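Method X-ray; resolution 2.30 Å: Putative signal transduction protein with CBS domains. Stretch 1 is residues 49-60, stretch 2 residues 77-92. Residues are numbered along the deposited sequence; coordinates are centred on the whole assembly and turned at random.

Stretch 1, residues 49-60: VLPASQVVRFLV
Stretch 2, residues 77-92: SLADQVADKLAGVTVR

Two helices of one chain meet almost at right angles, and the contact is chiefly apolar packing; no hydrogen bond joins the two stretches among the atoms modelled. In stretch 1, a strand at Val49–Pro51 runs into a helix at Ala52–Leu59. Pro51 suits the N-cap, since its ring restricts phi, here -72°, and its psi of 144° is still extended; its carbonyl O accepts a bond from Gln54 N at 3.0 Å. In stretch 2, helix Leu78–Leu86 follows Ser77 and ends in a type II turn, Leu86 to Val89, closed by Val89 N to Leu86 O at 3.0 Å. Gly88 takes the positive phi (75°) that this turn demands and that glycine tolerates best.

The helix axes approach to 11.5 Å, and their N-to-C directions make an angle of 94°. The contact involves the C-terminal end of the first helix, Phe58 and Leu59, where the CA atoms of Leu59 and Val82 lie 6.9 Å apart.

Leu59 is the principal bump. Its CA-to-CB bond points toward stretch 2, and the m,t rotamer (-65°, 167°) extends its forked end into a hollow lined by Val82 and Leu86: CD1 of Leu59 lies 4.3 Å from CG2 of Val82, and CD2 of Leu59 lies 4.2 Å from CD2 of Leu86. Val82, one turn before Leu86, is short and beta-branched, giving a compact wall with chi1 t. Leu78, one turn earlier again, points toward stretch 1 with chi1 off-well at -138° and chi2 p; its CD1 packs 3.9 Å from the backbone O of Leu59.

The CA-to-CB bond of Phe58 points sideways to stretch 2, but its ring end comes nearer, with chi1 t and chi2 90°, reaching the end of the second helix and the turn beyond. Phe58 CE2 lies 3.9 Å from Leu86 CD2, and Phe58 CZ 4.2 Å from Val89 CG1. Lys85 O sits at the ring edge, near its plane, 4.1 Å from Phe58 CE2. Leu86, itself m,t, thus touches both Phe58 and Leu59 through its CD2 methyl.

A smaller contact lies apart, where the strand's buried Leu50 (t,p) faces Val91 (t): Leu50 CD2 is 4.3 Å from Val91 CG1, with their CA atoms 8.2 Å apart. Leucine supplies reach and valine a blunt surface. Altogether 389 Å² is buried, counting both sides, and Leu59 contributes the largest share.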

# COMPACT_ATOMS: atom_id res chain seq x y z
N VAL A 49 0.39 3.08 11.12
CA VAL A 49 -0.59 2.84 10.07
C VAL A 49 -1.13 1.44 10.32
O VAL A 49 -0.36 0.56 10.73
CB VAL A 49 0.07 2.86 8.68
CG1 VAL A 49 -0.97 2.57 7.58
CG2 VAL A 49 0.71 4.20 8.43
N LEU A 50 -2.43 1.24 10.11
CA LEU A 50 -3.03 -0.09 10.17
C LEU A 50 -3.43 -0.51 8.75
O LEU A 50 -4.50 -0.13 8.25
CB LEU A 50 -4.25 -0.12 11.09
CG LEU A 50 -5.06 -1.43 11.07
CD1 LEU A 50 -4.19 -2.62 11.47
CD2 LEU A 50 -6.31 -1.37 11.96
N PRO A 51 -2.58 -1.30 8.09
CA PRO A 51 -2.92 -1.78 6.74
C PRO A 51 -4.02 -2.85 6.79
O PRO A 51 -4.04 -3.64 7.74
CB PRO A 51 -1.60 -2.38 6.22
CG PRO A 51 -0.77 -2.65 7.46
CD PRO A 51 -1.23 -1.71 8.54
N ALA A 52 -4.91 -2.86 5.80
CA ALA A 52 -5.93 -3.91 5.71
C ALA A 52 -5.30 -5.30 5.77
O ALA A 52 -5.85 -6.20 6.40
CB ALA A 52 -6.75 -3.77 4.44
N SER A 53 -4.15 -5.46 5.13
CA SER A 53 -3.47 -6.75 5.09
C SER A 53 -3.13 -7.26 6.49
O SER A 53 -3.18 -8.47 6.73
CB SER A 53 -2.21 -6.68 4.20
OG SER A 53 -1.21 -5.89 4.80
N GLN A 54 -2.84 -6.35 7.41
CA GLN A 54 -2.52 -6.72 8.80
C GLN A 54 -3.78 -7.17 9.54
O GLN A 54 -3.73 -8.03 10.44
CB GLN A 54 -1.84 -5.55 9.54
CG GLN A 54 -1.69 -5.71 11.07
CD GLN A 54 -0.82 -6.90 11.49
OE1 GLN A 54 -0.02 -7.43 10.72
NE2 GLN A 54 -0.98 -7.32 12.74
N VAL A 55 -4.91 -6.61 9.13
CA VAL A 55 -6.19 -7.02 9.69
C VAL A 55 -6.50 -8.45 9.22
O VAL A 55 -6.97 -9.29 9.99
CB VAL A 55 -7.31 -6.01 9.32
CG1 VAL A 55 -8.67 -6.49 9.83
CG2 VAL A 55 -6.98 -4.64 9.91
N VAL A 56 -6.20 -8.71 7.95
CA VAL A 56 -6.35 -10.05 7.41
C VAL A 56 -5.44 -11.02 8.16
O VAL A 56 -5.88 -12.11 8.50
CB VAL A 56 -6.04 -10.09 5.90
CG1 VAL A 56 -5.98 -11.52 5.41
CG2 VAL A 56 -7.10 -9.32 5.13
N ARG A 57 -4.20 -10.63 8.43
CA ARG A 57 -3.29 -11.48 9.19
C ARG A 57 -3.89 -11.79 10.56
O ARG A 57 -3.87 -12.94 11.00
CB ARG A 57 -1.91 -10.84 9.36
CG ARG A 57 -0.93 -11.69 10.18
CD ARG A 57 0.54 -11.30 9.97
NE ARG A 57 1.46 -12.35 10.43
CZ ARG A 57 2.37 -12.95 9.67
NH1 ARG A 57 2.51 -12.62 8.39
NH2 ARG A 57 3.15 -13.90 10.18
N PHE A 58 -4.45 -10.77 11.19
CA PHE A 58 -5.02 -10.90 12.53
C PHE A 58 -6.19 -11.87 12.55
O PHE A 58 -6.40 -12.53 13.55
CB PHE A 58 -5.50 -9.54 13.05
CG PHE A 58 -6.17 -9.62 14.42
CD1 PHE A 58 -5.42 -9.48 15.58
CD2 PHE A 58 -7.54 -9.82 14.53
CE1 PHE A 58 -6.02 -9.54 16.83
CE2 PHE A 58 -8.15 -9.91 15.78
CZ PHE A 58 -7.40 -9.76 16.93
N LEU A 59 -6.96 -11.91 11.47
CA LEU A 59 -8.18 -12.71 11.44
C LEU A 59 -7.93 -14.17 11.10
O LEU A 59 -8.69 -15.04 11.51
CB LEU A 59 -9.21 -12.10 10.47
CG LEU A 59 -9.75 -10.72 10.85
CD1 LEU A 59 -10.49 -10.07 9.70
CD2 LEU A 59 -10.65 -10.83 12.07
N VAL A 60 -6.87 -14.45 10.35
CA VAL A 60 -6.58 -15.82 9.95
C VAL A 60 -5.62 -16.49 10.93
O VAL A 60 -4.46 -16.08 11.04
CB VAL A 60 -6.01 -15.89 8.54
CG1 VAL A 60 -5.89 -17.34 8.12
CG2 VAL A 60 -6.92 -15.15 7.58
N SER A 77 -16.03 -20.75 9.04
CA SER A 77 -16.11 -19.68 8.04
C SER A 77 -15.73 -18.34 8.65
O SER A 77 -16.23 -17.97 9.72
CB SER A 77 -17.50 -19.62 7.43
N LEU A 78 -14.86 -17.60 7.95
CA LEU A 78 -14.37 -16.32 8.44
C LEU A 78 -15.50 -15.34 8.78
O LEU A 78 -15.49 -14.72 9.85
CB LEU A 78 -13.42 -15.69 7.42
CG LEU A 78 -12.15 -15.04 7.97
CD1 LEU A 78 -11.28 -16.06 8.71
CD2 LEU A 78 -11.37 -14.36 6.86
N ALA A 79 -16.47 -15.22 7.89
CA ALA A 79 -17.59 -14.29 8.06
C ALA A 79 -18.26 -14.45 9.42
O ALA A 79 -18.52 -13.47 10.12
CB ALA A 79 -18.61 -14.48 6.96
N ASP A 80 -18.53 -15.70 9.77
CA ASP A 80 -19.09 -16.01 11.07
C ASP A 80 -18.09 -15.56 12.16
O ASP A 80 -18.41 -14.70 12.99
CB ASP A 80 -19.38 -17.51 11.18
CG ASP A 80 -20.32 -18.00 10.09
OD1 ASP A 80 -21.05 -17.18 9.50
OD2 ASP A 80 -20.34 -19.23 9.82
N GLN A 81 -16.88 -16.11 12.11
CA GLN A 81 -15.87 -15.89 13.14
C GLN A 81 -15.52 -14.42 13.42
O GLN A 81 -15.34 -14.04 14.57
CB GLN A 81 -14.60 -16.68 12.82
N VAL A 82 -15.45 -13.61 12.36
CA VAL A 82 -14.99 -12.21 12.45
C VAL A 82 -15.52 -11.40 13.64
O VAL A 82 -14.76 -10.74 14.34
CB VAL A 82 -15.27 -11.45 11.13
CG1 VAL A 82 -15.09 -9.96 11.33
CG2 VAL A 82 -14.35 -11.94 10.02
N ALA A 83 -16.83 -11.46 13.86
CA ALA A 83 -17.43 -10.69 14.95
C ALA A 83 -16.94 -11.22 16.29
O ALA A 83 -16.61 -10.45 17.18
CB ALA A 83 -18.94 -10.76 14.87
N ASP A 84 -16.90 -12.55 16.41
CA ASP A 84 -16.39 -13.20 17.62
C ASP A 84 -14.95 -12.80 17.97
O ASP A 84 -14.64 -12.51 19.13
CB ASP A 84 -16.52 -14.72 17.52
N LYS A 85 -14.07 -12.79 16.96
CA LYS A 85 -12.66 -12.48 17.16
C LYS A 85 -12.39 -11.00 17.52
O LYS A 85 -11.37 -10.69 18.15
CB LYS A 85 -11.86 -12.88 15.93
N LEU A 86 -13.29 -10.10 17.13
CA LEU A 86 -13.08 -8.66 17.31
C LEU A 86 -13.82 -8.05 18.52
O LEU A 86 -13.54 -6.93 18.91
CB LEU A 86 -13.47 -7.91 16.04
CG LEU A 86 -12.72 -8.23 14.76
CD1 LEU A 86 -13.38 -7.59 13.54
CD2 LEU A 86 -11.26 -7.81 14.86
N ALA A 87 -14.75 -8.80 19.10
CA ALA A 87 -15.47 -8.30 20.27
C ALA A 87 -14.53 -7.95 21.42
O ALA A 87 -13.69 -8.77 21.82
CB ALA A 87 -16.50 -9.32 20.74
N GLY A 88 -14.67 -6.75 21.96
CA GLY A 88 -13.86 -6.31 23.08
C GLY A 88 -12.44 -5.95 22.67
O GLY A 88 -11.60 -5.61 23.52
N VAL A 89 -12.17 -6.01 21.37
CA VAL A 89 -10.82 -5.82 20.86
C VAL A 89 -10.66 -4.41 20.32
O VAL A 89 -11.58 -3.87 19.71
CB VAL A 89 -10.52 -6.86 19.75
CG1 VAL A 89 -9.18 -6.60 19.07
CG2 VAL A 89 -10.60 -8.28 20.31
N THR A 90 -9.48 -3.81 20.54
CA THR A 90 -9.21 -2.46 20.10
C THR A 90 -8.17 -2.46 19.00
O THR A 90 -7.47 -3.46 18.79
CB THR A 90 -8.66 -1.61 21.24
OG1 THR A 90 -7.35 -2.07 21.60
CG2 THR A 90 -9.56 -1.72 22.46
N VAL A 91 -8.09 -1.34 18.30
CA VAL A 91 -7.14 -1.14 17.22
C VAL A 91 -5.73 -1.49 17.65
O VAL A 91 -4.98 -2.08 16.89
CB VAL A 91 -7.18 0.30 16.71
CG1 VAL A 91 -6.05 0.55 15.75
CG2 VAL A 91 -8.53 0.57 16.02
N ARG A 92 -5.41 -1.17 18.90
CA ARG A 92 -4.10 -1.46 19.46
C ARG A 92 -3.73 -2.93 19.31
O ARG A 92 -2.59 -3.26 19.00
CB ARG A 92 -4.08 -1.05 20.94
CG ARG A 92 -2.74 -1.32 21.62
CD ARG A 92 -2.84 -1.20 23.13
NE ARG A 92 -3.46 0.06 23.53
CZ ARG A 92 -2.78 1.18 23.77
NH1 ARG A 92 -3.43 2.29 24.12
NH2 ARG A 92 -1.46 1.21 23.67